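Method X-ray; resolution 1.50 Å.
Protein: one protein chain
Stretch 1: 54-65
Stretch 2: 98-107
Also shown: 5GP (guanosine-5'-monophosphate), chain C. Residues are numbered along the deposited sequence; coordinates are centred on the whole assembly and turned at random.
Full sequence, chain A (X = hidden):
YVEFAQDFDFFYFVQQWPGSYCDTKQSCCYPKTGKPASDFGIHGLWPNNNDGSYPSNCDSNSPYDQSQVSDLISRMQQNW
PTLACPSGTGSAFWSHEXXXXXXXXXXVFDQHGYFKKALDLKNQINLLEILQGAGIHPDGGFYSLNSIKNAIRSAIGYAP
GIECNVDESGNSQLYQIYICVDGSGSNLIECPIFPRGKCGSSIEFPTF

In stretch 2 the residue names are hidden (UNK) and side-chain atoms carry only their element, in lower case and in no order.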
# COMPACT_ATOMS: atom_id res chain seq x y z
N TYR A 54 2.19 -8.58 1.77
CA TYR A 54 1.40 -8.41 2.98
C TYR A 54 0.09 -7.70 2.67
O TYR A 54 0.02 -6.85 1.78
CB TYR A 54 2.19 -7.62 4.03
CG TYR A 54 2.62 -6.24 3.58
CD1 TYR A 54 1.78 -5.14 3.73
CD2 TYR A 54 3.87 -6.04 3.01
CE1 TYR A 54 2.17 -3.86 3.32
CE2 TYR A 54 4.28 -4.77 2.59
CZ TYR A 54 3.43 -3.69 2.75
OH TYR A 54 3.84 -2.45 2.33
N PRO A 55 -0.98 -8.06 3.39
CA PRO A 55 -2.28 -7.41 3.17
C PRO A 55 -2.28 -6.07 3.90
O PRO A 55 -1.55 -5.89 4.88
CB PRO A 55 -3.25 -8.40 3.79
CG PRO A 55 -2.47 -8.93 4.96
CD PRO A 55 -1.09 -9.15 4.37
N SER A 56 -3.08 -5.12 3.43
CA SER A 56 -3.18 -3.82 4.08
C SER A 56 -4.55 -3.19 3.86
O SER A 56 -5.15 -3.38 2.80
CB SER A 56 -2.08 -2.87 3.60
OG SER A 56 -2.12 -2.68 2.20
N ASN A 57 -5.04 -2.47 4.87
CA ASN A 57 -6.34 -1.78 4.84
C ASN A 57 -7.42 -2.77 4.45
O ASN A 57 -8.13 -2.59 3.46
CB ASN A 57 -6.31 -0.63 3.84
CG ASN A 57 -5.20 0.36 4.13
OD1 ASN A 57 -4.29 0.54 3.31
ND2 ASN A 57 -5.26 1.01 5.29
N CYS A 58 -7.57 -3.81 5.26
CA CYS A 58 -8.51 -4.89 4.99
C CYS A 58 -10.00 -4.75 5.31
O CYS A 58 -10.79 -5.56 4.83
CB CYS A 58 -7.97 -6.16 5.67
SG CYS A 58 -6.35 -6.69 5.03
N ASP A 59 -10.40 -3.75 6.10
CA ASP A 59 -11.82 -3.62 6.42
C ASP A 59 -12.24 -2.18 6.69
O ASP A 59 -12.10 -1.68 7.81
CB ASP A 59 -12.17 -4.49 7.63
CG ASP A 59 -13.67 -4.69 7.78
OD1 ASP A 59 -14.46 -3.90 7.20
OD2 ASP A 59 -14.07 -5.64 8.49
N SER A 60 -12.78 -1.53 5.67
CA SER A 60 -13.22 -0.14 5.78
C SER A 60 -14.37 0.05 6.76
O SER A 60 -14.66 1.18 7.17
CB SER A 60 -13.63 0.38 4.41
OG SER A 60 -14.74 -0.35 3.92
N ASN A 61 -15.05 -1.03 7.13
CA ASN A 61 -16.17 -0.93 8.04
C ASN A 61 -15.82 -1.27 9.48
O ASN A 61 -16.70 -1.49 10.32
CB ASN A 61 -17.33 -1.79 7.54
CG ASN A 61 -17.94 -1.21 6.28
OD1 ASN A 61 -18.37 -0.06 6.27
ND2 ASN A 61 -17.98 -1.99 5.21
N SER A 62 -14.52 -1.29 9.76
CA SER A 62 -14.02 -1.55 11.10
C SER A 62 -13.07 -0.41 11.47
O SER A 62 -11.88 -0.61 11.65
CB SER A 62 -13.28 -2.88 11.15
OG SER A 62 -12.70 -3.09 12.42
N PRO A 63 -13.61 0.81 11.56
CA PRO A 63 -12.77 1.97 11.91
C PRO A 63 -12.25 1.91 13.34
O PRO A 63 -12.85 1.29 14.21
CB PRO A 63 -13.71 3.15 11.68
CG PRO A 63 -15.03 2.58 12.05
CD PRO A 63 -15.01 1.22 11.40
N TYR A 64 -11.11 2.56 13.57
CA TYR A 64 -10.51 2.61 14.90
C TYR A 64 -11.53 3.22 15.87
O TYR A 64 -12.17 4.22 15.55
CB TYR A 64 -9.24 3.46 14.87
CG TYR A 64 -8.59 3.70 16.21
CD1 TYR A 64 -8.02 2.65 16.93
CD2 TYR A 64 -8.54 4.98 16.76
CE1 TYR A 64 -7.40 2.87 18.16
CE2 TYR A 64 -7.92 5.21 17.99
CZ TYR A 64 -7.36 4.16 18.68
OH TYR A 64 -6.73 4.39 19.89
N ASP A 65 -11.66 2.61 17.05
CA ASP A 65 -12.58 3.08 18.08
C ASP A 65 -11.82 3.09 19.41
O ASP A 65 -11.78 2.08 20.11
CB ASP A 65 -13.78 2.13 18.17
CG ASP A 65 -14.82 2.59 19.18
OD1 ASP A 65 -15.82 1.85 19.37
OD2 ASP A 65 -14.65 3.67 19.77
N UNK A 98 -4.16 0.34 13.35
CA UNK A 98 -5.30 -0.56 13.37
C UNK A 98 -5.93 -0.69 11.99
O UNK A 98 -6.18 -1.79 11.51
c UNK A 98 -8.99 -4.81 14.58
c UNK A 98 -7.91 -2.24 14.40
c UNK A 98 -8.77 -0.40 13.46
c UNK A 98 -6.38 -0.11 14.36
n UNK A 98 -9.68 -1.42 13.29
c UNK A 98 -7.66 -0.86 14.12
c UNK A 98 -9.18 -2.56 13.86
c UNK A 98 -7.18 -3.25 15.04
c UNK A 98 -7.73 -4.53 15.13
c UNK A 98 -9.73 -3.84 13.94
N UNK A 99 -6.20 0.45 11.36
CA UNK A 99 -6.84 0.43 10.05
C UNK A 99 -6.01 -0.19 8.94
O UNK A 99 -6.55 -0.92 8.10
c UNK A 99 -7.29 1.85 9.70
c UNK A 99 -9.03 3.62 10.30
o UNK A 99 -8.75 4.15 9.20
o UNK A 99 -9.90 4.08 11.08
c UNK A 99 -8.29 2.37 10.73
N UNK A 100 -4.71 0.06 8.93
CA UNK A 100 -3.86 -0.52 7.89
C UNK A 100 -3.46 -1.97 8.15
O UNK A 100 -3.43 -2.79 7.23
c UNK A 100 -2.58 0.31 7.71
c UNK A 100 -0.42 0.63 6.43
c UNK A 100 0.48 0.07 5.32
n UNK A 100 1.66 0.94 5.03
c UNK A 100 -1.63 -0.27 6.66
N UNK A 101 -3.16 -2.29 9.40
CA UNK A 101 -2.70 -3.63 9.75
C UNK A 101 -3.65 -4.48 10.61
O UNK A 101 -3.90 -5.65 10.30
c UNK A 101 0.40 -1.75 9.68
n UNK A 101 1.32 -1.73 8.66
c UNK A 101 -1.35 -3.52 10.46
c UNK A 101 -0.26 -2.94 9.60
n UNK A 101 0.29 -3.61 8.53
c UNK A 101 1.23 -2.86 7.98
N UNK A 102 -4.14 -3.91 11.70
CA UNK A 102 -5.04 -4.65 12.58
C UNK A 102 -6.24 -5.27 11.88
O UNK A 102 -6.61 -6.41 12.16
N UNK A 103 -6.87 -4.51 10.99
CA UNK A 103 -8.04 -5.02 10.29
C UNK A 103 -7.74 -6.28 9.49
O UNK A 103 -8.64 -7.08 9.20
o UNK A 103 -7.58 -3.57 8.39
c UNK A 103 -8.61 -3.96 9.32
c UNK A 103 -9.09 -2.73 10.10
N UNK A 104 -6.47 -6.48 9.12
CA UNK A 104 -6.09 -7.65 8.35
C UNK A 104 -5.93 -8.90 9.21
O UNK A 104 -5.62 -9.98 8.70
c UNK A 104 -4.80 -7.36 7.57
s UNK A 104 -4.98 -5.99 6.37
N UNK A 105 -6.17 -8.76 10.52
CA UNK A 105 -6.08 -9.89 11.44
C UNK A 105 -7.32 -9.91 12.33
O UNK A 105 -7.30 -10.49 13.41
c UNK A 105 -4.82 -9.78 12.30
N UNK A 106 -8.39 -9.28 11.85
CA UNK A 106 -9.67 -9.19 12.57
C UNK A 106 -10.23 -10.52 13.05
O UNK A 106 -10.95 -10.57 14.04
c UNK A 106 -11.77 -6.49 10.70
o UNK A 106 -12.42 -7.27 9.97
c UNK A 106 -10.68 -7.05 11.60
o UNK A 106 -11.97 -5.27 10.71
c UNK A 106 -10.73 -8.54 11.67
N UNK A 107 -9.92 -11.58 12.32
CA UNK A 107 -10.41 -12.91 12.64
C UNK A 107 -9.67 -13.50 13.84
O UNK A 107 -10.12 -14.48 14.43
o UNK A 107 -8.29 -15.21 11.19
n UNK A 107 -8.09 -13.03 10.65
c UNK A 107 -10.25 -13.84 11.44
c UNK A 107 -8.79 -14.08 11.08
P 5GP C . 3.27 1.45 8.48
O1P 5GP C . 2.83 0.74 7.27
O2P 5GP C . 2.67 0.87 9.74
O3P 5GP C . 4.84 1.45 8.56
O5' 5GP C . 2.88 3.04 8.46
C5' 5GP C . 3.39 3.97 9.49
C4' 5GP C . 2.91 5.43 9.32
O4' 5GP C . 2.51 5.90 10.68
C3' 5GP C . 3.91 6.50 8.87
O3' 5GP C . 4.04 6.60 7.46
C2' 5GP C . 3.36 7.80 9.47
O2' 5GP C . 2.40 8.44 8.60
C1' 5GP C . 2.76 7.34 10.78
N9 5GP C . 3.44 7.69 12.07
C8 5GP C . 3.01 8.49 13.10
N7 5GP C . 3.80 8.52 14.16
C5 5GP C . 4.85 7.66 13.77
C6 5GP C . 6.02 7.29 14.51
O6 5GP C . 6.35 7.64 15.64
N1 5GP C . 6.84 6.39 13.77
C2 5GP C . 6.54 5.93 12.48
N2 5GP C . 7.46 5.09 11.97
N3 5GP C . 5.44 6.28 11.79
C4 5GP C . 4.64 7.15 12.50
O HOH W 1 -0.39 -5.98 7.38
O HOH W 2 -9.10 -1.13 7.00

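Position 98 carries one carbon followed by fused five- and six-membered rings holding eight carbons and one nitrogen. The ring nitrogen lies 2.9 Å from Ser-62 O. An indole fits: Trp-98. Its NE1 donates to Ser-62 O at 157°, with the acceptor at the ring edge near its plane, as an indole N-H requires.

Position 99 has three carbons, the third bearing two oxygens, one of which lies 3.2 Å from Tyr-64 N. An unbranched chain ending in a carboxylate is Glu-99. Tyr-64 N donates to its OE1 at 173°, nearly linear.

Position 100 shows four carbons in a row ending in nitrogen, with all four chi angles near 180°. Its backbone faces stretch 1, the O lying 2.9 Å from Asn-57 N. The chain is that of Lys-100. Asn-57 N donates to Lys-100 O at 163°, and the extended chain carries NZ to O1P of the bound nucleotide, 2.5 Å away, where they hydrogen-bond.

At position 101, one carbon leads to a five-membered ring of three carbons and two nitrogens. One ring nitrogen lies 2.7 Å from water 1, which donates to Pro-55 O at 2.8 Å, so the link to stretch 1 runs through solvent. The ring is an imidazole: His-101. ND1 is the nitrogen at the water, and NE2 donates to 5GP O1P at 3.2 Å.

Position 102 has no side-chain atoms and is Gly-102. An ideal CB here would lie 2.2 Å from Trp-98 CE3, so the indole occupies that space.

Position 103 has one carbon carrying an oxygen and a carbon, and the oxygen lies 3.1 Å from Cys-58 N. This beta-branched alcohol is Thr-103. OG1 donates to Glu-99 O at 2.9 Å and accepts a weak bond from Cys-58 N at 132°.

Position 104 has one carbon and one sulfur. The sulfur is 2.0 Å from Cys-58 SG, a covalent distance, which makes it Cys-104; the disulfide has chi3 of 90°.

Position 105 has a single carbon, pointing away from stretch 1: Ala-105.

Position 106 again has three carbons, the third with two oxygens, one of them 2.8 Å from Asp-59 OD2: Glu-106. That oxygen is OE2, so close that one of these acids probably holds a proton.

Position 107 has two carbons, the second carrying one oxygen and one nitrogen, and is out of reach of stretch 1. This short amide is Asn-107.

The contact buries 682 Å² and combines a covalent tie with directional bonds. The disulfide joins the stretches beside the Asn-57 to Lys-100 backbone bond, while Trp-98 holds the last residue of the Asp-59 to Ser-62 type I turn and Glu-99 holds Tyr-64 just beyond it. Pro-55 CG packs 3.8 Å from Cys-104 CB, adding apolar contact near the disulfide.

Stretch 2 98-107: WEKHGTCAEN
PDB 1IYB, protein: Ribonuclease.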